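Matching sites in citrate synthase from Metallosphaera sedula, a protein that probably catalyses the condensation of oxaloacetate with acetyl-CoA and water to citrate and free CoA in the tricarboxylic acid cycle (PDB 6ABX (chain A, 1.70 Å), residues L175-E180 and R332-T337), and in its relative citrate synthase from Thermotoga maritima (PDB 2P2W (chain B, 1.90 Å), residues L172-D177 and R325-T330). Both blocks share one frame: the second was fitted to the first on N, CA, C and O of the twelve residues, RMSD 0.19 Å. Numbering follows each deposited sequence.

Structure 1 (6ABX); sequences LHMDHE and RVIGWT. With FLC (citrate anion), chain C.
The guanidinium of Arg-332 carries the backbone N of His-179 over one face, and a citrate carboxylate meets its edge in plane. NH1 of Arg-332 donates to citrate OG1 (2.8 Å, 177°) and NH2 to OG2. ND1 of His-179 donates to citrate OA2, in the ring plane (2.9 Å, 174°); NE2 binds Tyr-256. Arg-332 NE binds His-176 O at 2.9 Å, tilted out of the carbonyl plane, helping fix the guanidinium. A water donates to Leu-175 O and Asp-178 O and accepts weakly from Arg-332 NH2. This is the buried oxaloacetate site, where the loop after helix 163-174 meets helix 324-343. Asp-178 OD1 lies 3.1 Å from Gly-335 CA; OD2, met from above the carboxylate plane, accepts from Glu-180 N, two residues on, and also binds Thr-18 and His-339. Met-177 CE meets Ile-334 CD1 at 3.7 Å.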
loop_
_atom_site.group_PDB
_atom_site.type_symbol
_atom_site.label_atom_id
_atom_site.label_comp_id
_atom_site.label_asym_id
_atom_site.label_seq_id
_atom_site.Cartn_x
_atom_site.Cartn_y
_atom_site.Cartn_z
ATOM N N LEU A 175 -13.856 -8.385 16.996
ATOM C CA LEU A 175 -14.767 -8.477 15.878
ATOM C C LEU A 175 -14.189 -7.908 14.579
ATOM O O LEU A 175 -14.708 -8.293 13.527
ATOM C CB LEU A 175 -16.080 -7.755 16.163
ATOM C CG LEU A 175 -16.951 -8.396 17.244
ATOM C CD1 LEU A 175 -18.214 -7.586 17.502
ATOM C CD2 LEU A 175 -17.325 -9.798 16.865
ATOM N N HIS A 176 -13.178 -7.042 14.664
ATOM C CA HIS A 176 -12.535 -6.391 13.524
ATOM C C HIS A 176 -11.185 -7.006 13.115
ATOM O O HIS A 176 -10.561 -6.496 12.190
ATOM C CB HIS A 176 -12.378 -4.899 13.799
ATOM C CG HIS A 176 -13.663 -4.144 13.739
ATOM N ND1 HIS A 176 -14.505 -4.041 14.823
ATOM C CD2 HIS A 176 -14.235 -3.443 12.738
ATOM C CE1 HIS A 176 -15.572 -3.312 14.465
ATOM N NE2 HIS A 176 -15.457 -2.982 13.173
ATOM N N MET A 177 -10.710 -8.091 13.771
ATOM C CA MET A 177 -9.338 -8.503 13.595
ATOM C C MET A 177 -9.118 -9.109 12.208
ATOM O O MET A 177 -8.041 -8.876 11.659
ATOM C CB MET A 177 -8.939 -9.517 14.647
ATOM C CG MET A 177 -8.663 -8.829 15.970
ATOM S SD MET A 177 -8.257 -10.074 17.235
ATOM C CE MET A 177 -7.864 -9.014 18.617
ATOM N N ASP A 178 -10.119 -9.797 11.644
ATOM C CA ASP A 178 -9.913 -10.321 10.308
ATOM C C ASP A 178 -11.245 -10.530 9.595
ATOM O O ASP A 178 -12.229 -10.843 10.233
ATOM C CB ASP A 178 -9.174 -11.663 10.263
ATOM C CG ASP A 178 -8.610 -11.941 8.871
ATOM O OD1 ASP A 178 -7.793 -11.111 8.402
ATOM O OD2 ASP A 178 -9.074 -12.910 8.211
ATOM N N HIS A 179 -11.195 -10.454 8.249
ATOM C CA HIS A 179 -12.408 -10.785 7.493
ATOM C C HIS A 179 -12.022 -11.388 6.135
ATOM O O HIS A 179 -12.583 -10.996 5.139
ATOM C CB HIS A 179 -13.343 -9.605 7.409
ATOM C CG HIS A 179 -14.777 -9.989 7.342
ATOM N ND1 HIS A 179 -15.586 -9.649 6.271
ATOM C CD2 HIS A 179 -15.518 -10.786 8.158
ATOM C CE1 HIS A 179 -16.803 -10.156 6.466
ATOM N NE2 HIS A 179 -16.806 -10.843 7.650
ATOM N N GLU A 180 -10.990 -12.236 6.129
ATOM C CA GLU A 180 -10.598 -12.967 4.911
ATOM C C GLU A 180 -10.122 -11.878 3.903
ATOM O O GLU A 180 -9.317 -10.949 4.207
ATOM C CB GLU A 180 -11.777 -13.919 4.583
ATOM C CG GLU A 180 -11.390 -15.319 4.028
ATOM C CD GLU A 180 -12.448 -16.399 3.727
ATOM O OE1 GLU A 180 -13.617 -16.268 4.163
ATOM O OE2 GLU A 180 -12.098 -17.458 3.050
ATOM N N ARG A 332 -7.396 -4.701 12.715
ATOM C CA ARG A 332 -7.301 -5.476 11.426
ATOM C C ARG A 332 -5.834 -5.742 11.067
ATOM O O ARG A 332 -5.514 -6.666 10.290
ATOM C CB ARG A 332 -8.125 -4.764 10.337
ATOM C CG ARG A 332 -8.032 -5.413 8.962
ATOM C CD ARG A 332 -8.568 -6.827 8.936
ATOM N NE ARG A 332 -9.914 -6.903 9.396
ATOM C CZ ARG A 332 -11.019 -6.658 8.660
ATOM N NH1 ARG A 332 -10.903 -6.302 7.366
ATOM N NH2 ARG A 332 -12.199 -6.695 9.255
ATOM N N VAL A 333 -4.883 -4.984 11.650
ATOM C CA VAL A 333 -3.477 -5.219 11.452
ATOM C C VAL A 333 -3.091 -6.635 11.842
ATOM O O VAL A 333 -2.214 -7.248 11.210
ATOM C CB VAL A 333 -2.619 -4.185 12.174
ATOM C CG1 VAL A 333 -2.742 -4.263 13.679
ATOM C CG2 VAL A 333 -1.175 -4.283 11.755
ATOM N N ILE A 334 -3.804 -7.215 12.793
ATOM C CA ILE A 334 -3.526 -8.621 13.184
ATOM C C ILE A 334 -3.860 -9.548 12.007
ATOM O O ILE A 334 -3.074 -10.361 11.594
ATOM C CB ILE A 334 -4.294 -8.978 14.462
ATOM C CG1 ILE A 334 -3.804 -8.182 15.674
ATOM C CG2 ILE A 334 -4.189 -10.458 14.739
ATOM C CD1 ILE A 334 -4.827 -8.042 16.774
ATOM N N GLY A 335 -5.060 -9.413 11.448
ATOM C CA GLY A 335 -5.429 -10.194 10.266
ATOM C C GLY A 335 -4.540 -9.924 9.072
ATOM O O GLY A 335 -4.133 -10.868 8.400
ATOM N N TRP A 336 -4.259 -8.651 8.787
ATOM C CA TRP A 336 -3.402 -8.331 7.689
ATOM C C TRP A 336 -2.092 -9.130 7.759
ATOM O O TRP A 336 -1.602 -9.772 6.787
ATOM C CB TRP A 336 -3.053 -6.857 7.614
ATOM C CG TRP A 336 -4.189 -5.981 7.215
ATOM C CD1 TRP A 336 -5.255 -6.318 6.469
ATOM C CD2 TRP A 336 -4.274 -4.570 7.450
ATOM N NE1 TRP A 336 -6.060 -5.227 6.271
ATOM C CE2 TRP A 336 -5.460 -4.126 6.823
ATOM C CE3 TRP A 336 -3.469 -3.640 8.111
ATOM C CZ2 TRP A 336 -5.890 -2.806 6.890
ATOM C CZ3 TRP A 336 -3.923 -2.336 8.214
ATOM C CH2 TRP A 336 -5.143 -1.947 7.663
ATOM N N THR A 337 -1.467 -8.993 8.902
ATOM C CA THR A 337 -0.155 -9.591 9.115
ATOM C C THR A 337 -0.206 -11.129 9.171
ATOM O O THR A 337 0.732 -11.788 8.621
ATOM C CB THR A 337 0.548 -8.989 10.332
ATOM O OG1 THR A 337 -0.240 -9.138 11.521
ATOM C CG2 THR A 337 0.880 -7.522 10.144
HETATM C CAC FLC C . -15.005 -6.915 3.371
HETATM C CA FLC C . -15.430 -5.583 3.909
HETATM C CB FLC C . -16.092 -5.303 5.233
HETATM C CBC FLC C . -17.452 -4.632 5.410
HETATM C CG FLC C . -15.408 -5.024 6.396
HETATM C CGC FLC C . -14.177 -5.818 6.476
HETATM O OA1 FLC C . -14.879 -6.791 2.099
HETATM O OA2 FLC C . -14.678 -7.952 4.094
HETATM O OB1 FLC C . -17.898 -3.880 4.507
HETATM O OB2 FLC C . -18.097 -4.706 6.496
HETATM O OG1 FLC C . -13.155 -5.729 5.798
HETATM O OG2 FLC C . -14.293 -6.491 7.419
HETATM O OHB FLC C . -16.521 -6.659 5.633
HETATM O O HOH W 1 -13.737 -8.597 11.027
#

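Structure 2 (2P2W); sequences LLMEQD and RVVGWT. With FLC (citrate anion), chain D.
Over one face of the Arg-325 guanidinium lies the backbone N of Gln-176, and a citrate carboxylate meets its edge in plane. NH1 of Arg-325 donates to citrate OB1 (3.2 Å, 165°) and NH2 to OB2. NE2 of Gln-176 donates to citrate OG2 (2.9 Å, 160°); OE1 binds Tyr-253. Arg-325 NE binds Leu-173 O at 2.8 Å, tilted out of the carbonyl plane, helping fix the guanidinium. A water donates to Leu-172 O and Glu-175 O and accepts from Arg-325 NH2. Arg-344 of the second subunit binds the citrate, and Gln-176 lies beside His-250, a predicted active-site residue, consistent with a substrate site. Glu-175 bends at chi2 (75°), OE1 lying 3.4 Å from Gly-328 CA; OE2, met from above the carboxylate plane, accepts from Asp-177 N, two residues on, and from His-332. Met-174 SD meets Val-327 CG1 at 4.3 Å.

Structure 1 against structure 2
His-176(A) is exchanged for Leu-173(B), CE1 and NE2 of the histidine and CD1 of Leu-173(B) having no counterpart. Glu-175(B) is longer by one carbon than Asp-178(A): chi1 is 153° against -162°, CG of Glu-175(B) is the additional atom, and its CD lies 0.6 Å apart from OD2 of Asp-178(A). The carboxylate link to the backbone N two residues on is kept, as is the contact of CB with Gly-335(A) CA or Gly-328(B) CA. The residue giving that N differs in type, Glu-180(A) against Asp-177(B), with positive phi in both. At His-179(A) against Gln-176(B), an imidazole in one structure stands against a carboxamide in the other; NE2 of His-179(A) and OE1 of Gln-176(B) lie 0.8 Å apart, and CB touches Arg-332(A) NH2 or Arg-325(B) NH2 in both. CG2 of Val-327(B) falls on CG1 of Ile-334(A), 0.2 Å apart, and its CG1 on CG2 of Ile-334(A), 0.1 Å apart, but nothing in the valine matches CD1; the touch with Met-177(A) or Met-174(B) persists with less apolar surface to offer. Met-177(A) and Arg-332(A) keep their place, as do the bond from Arg-332(A) NE to His-176(A) O, or Arg-325(B) NE to Leu-173(B) O, the water and the presence of citrate.

Structure 2 (2P2W)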
loop_
_atom_site.group_PDB
_atom_site.type_symbol
_atom_site.label_atom_id
_atom_site.label_comp_id
_atom_site.label_asym_id
_atom_site.label_seq_id
_atom_site.Cartn_x
_atom_site.Cartn_y
_atom_site.Cartn_z
ATOM N N LEU B 172 -13.871 -8.295 17.014
ATOM C CA LEU B 172 -14.772 -8.454 15.873
ATOM C C LEU B 172 -14.168 -7.933 14.563
ATOM O O LEU B 172 -14.516 -8.408 13.481
ATOM C CB LEU B 172 -16.086 -7.710 16.125
ATOM C CG LEU B 172 -17.029 -8.255 17.197
ATOM C CD1 LEU B 172 -18.184 -7.281 17.411
ATOM C CD2 LEU B 172 -17.545 -9.613 16.761
ATOM N N LEU B 173 -13.264 -6.964 14.669
ATOM C CA LEU B 173 -12.645 -6.344 13.500
ATOM C C LEU B 173 -11.252 -6.850 13.121
ATOM O O LEU B 173 -10.674 -6.385 12.145
ATOM C CB LEU B 173 -12.560 -4.828 13.717
ATOM C CG LEU B 173 -13.870 -4.060 13.908
ATOM C CD1 LEU B 173 -13.581 -2.682 14.504
ATOM C CD2 LEU B 173 -14.582 -3.931 12.567
ATOM N N MET B 174 -10.706 -7.795 13.873
ATOM C CA MET B 174 -9.363 -8.274 13.577
ATOM C C MET B 174 -9.153 -8.937 12.226
ATOM O O MET B 174 -8.090 -8.787 11.623
ATOM C CB MET B 174 -8.894 -9.262 14.643
ATOM C CG MET B 174 -8.427 -8.636 15.927
ATOM S SD MET B 174 -7.722 -9.897 17.000
ATOM C CE MET B 174 -7.360 -8.916 18.445
ATOM N N GLU B 175 -10.155 -9.653 11.737
ATOM C CA GLU B 175 -9.963 -10.390 10.495
ATOM C C GLU B 175 -11.219 -10.730 9.701
ATOM O O GLU B 175 -12.268 -11.006 10.281
ATOM C CB GLU B 175 -9.228 -11.689 10.850
ATOM C CG GLU B 175 -9.471 -12.854 9.914
ATOM C CD GLU B 175 -8.735 -12.704 8.607
ATOM O OE1 GLU B 175 -7.770 -11.915 8.568
ATOM O OE2 GLU B 175 -9.119 -13.384 7.627
ATOM N N GLN B 176 -11.108 -10.702 8.372
ATOM C CA GLN B 176 -12.228 -11.092 7.517
ATOM C C GLN B 176 -11.885 -11.419 6.066
ATOM O O GLN B 176 -12.272 -10.708 5.136
ATOM C CB GLN B 176 -13.366 -10.066 7.540
ATOM C CG GLN B 176 -14.603 -10.629 6.821
ATOM C CD GLN B 176 -15.905 -9.976 7.234
ATOM O OE1 GLN B 176 -16.526 -10.364 8.224
ATOM N NE2 GLN B 176 -16.325 -8.975 6.469
ATOM N N ASP B 177 -11.149 -12.510 5.888
ATOM C CA ASP B 177 -10.796 -12.995 4.560
ATOM C C ASP B 177 -10.060 -11.973 3.688
ATOM O O ASP B 177 -9.300 -11.142 4.190
ATOM C CB ASP B 177 -12.077 -13.486 3.867
ATOM C CG ASP B 177 -11.806 -14.478 2.751
ATOM O OD1 ASP B 177 -11.033 -15.433 2.971
ATOM O OD2 ASP B 177 -12.383 -14.303 1.657
ATOM N N ARG B 325 -7.444 -4.816 12.860
ATOM C CA ARG B 325 -7.250 -5.534 11.589
ATOM C C ARG B 325 -5.766 -5.751 11.215
ATOM O O ARG B 325 -5.420 -6.604 10.409
ATOM C CB ARG B 325 -7.956 -4.745 10.485
ATOM C CG ARG B 325 -7.865 -5.438 9.126
ATOM C CD ARG B 325 -8.338 -6.895 9.190
ATOM N NE ARG B 325 -9.736 -6.965 9.624
ATOM C CZ ARG B 325 -10.682 -6.719 8.697
ATOM N NH1 ARG B 325 -10.337 -6.431 7.455
ATOM N NH2 ARG B 325 -11.972 -6.774 9.040
ATOM N N VAL B 326 -4.840 -5.008 11.820
ATOM C CA VAL B 326 -3.426 -5.213 11.522
ATOM C C VAL B 326 -3.054 -6.665 11.844
ATOM O O VAL B 326 -2.167 -7.242 11.208
ATOM C CB VAL B 326 -2.519 -4.228 12.321
ATOM C CG1 VAL B 326 -2.624 -4.495 13.812
ATOM C CG2 VAL B 326 -1.077 -4.349 11.845
ATOM N N VAL B 327 -3.746 -7.254 12.822
ATOM C CA VAL B 327 -3.514 -8.648 13.200
ATOM C C VAL B 327 -3.871 -9.552 12.015
ATOM O O VAL B 327 -3.104 -10.444 11.639
ATOM C CB VAL B 327 -4.384 -9.057 14.420
ATOM C CG1 VAL B 327 -4.154 -10.525 14.766
ATOM C CG2 VAL B 327 -4.045 -8.179 15.618
ATOM N N GLY B 328 -5.042 -9.317 11.431
ATOM C CA GLY B 328 -5.470 -10.112 10.295
ATOM C C GLY B 328 -4.596 -9.881 9.073
ATOM O O GLY B 328 -4.240 -10.828 8.367
ATOM N N TRP B 329 -4.261 -8.620 8.812
ATOM C CA TRP B 329 -3.419 -8.280 7.668
ATOM C C TRP B 329 -2.103 -9.057 7.723
ATOM O O TRP B 329 -1.723 -9.716 6.758
ATOM C CB TRP B 329 -3.087 -6.784 7.645
ATOM C CG TRP B 329 -4.230 -5.857 7.309
ATOM C CD1 TRP B 329 -5.349 -6.151 6.572
ATOM C CD2 TRP B 329 -4.320 -4.463 7.634
ATOM N NE1 TRP B 329 -6.126 -5.023 6.419
ATOM C CE2 TRP B 329 -5.518 -3.974 7.061
ATOM C CE3 TRP B 329 -3.501 -3.578 8.352
ATOM C CZ2 TRP B 329 -5.920 -2.636 7.185
ATOM C CZ3 TRP B 329 -3.900 -2.247 8.475
ATOM C CH2 TRP B 329 -5.100 -1.790 7.893
ATOM N N THR B 330 -1.417 -8.972 8.863
ATOM C CA THR B 330 -0.134 -9.648 9.032
ATOM C C THR B 330 -0.251 -11.172 8.994
ATOM O O THR B 330 0.620 -11.845 8.443
ATOM C CB THR B 330 0.572 -9.199 10.344
ATOM O OG1 THR B 330 -0.279 -9.436 11.468
ATOM C CG2 THR B 330 0.911 -7.715 10.286
HETATM C CAC FLC D . -16.261 -2.849 5.567
HETATM C CA FLC D . -15.123 -3.743 6.070
HETATM C CB FLC D . -15.198 -5.191 5.574
HETATM C CBC FLC D . -14.070 -5.973 6.251
HETATM C CG FLC D . -15.042 -5.235 4.049
HETATM C CGC FLC D . -15.075 -6.645 3.450
HETATM O OA1 FLC D . -17.409 -3.343 5.516
HETATM O OA2 FLC D . -15.954 -1.678 5.258
HETATM O OB1 FLC D . -12.936 -5.913 5.729
HETATM O OB2 FLC D . -14.364 -6.600 7.292
HETATM O OG1 FLC D . -15.022 -6.722 2.203
HETATM O OG2 FLC D . -15.135 -7.618 4.233
HETATM O OHB FLC D . -16.462 -5.749 5.942
HETATM O O HOH W 2 -13.452 -8.608 11.072
#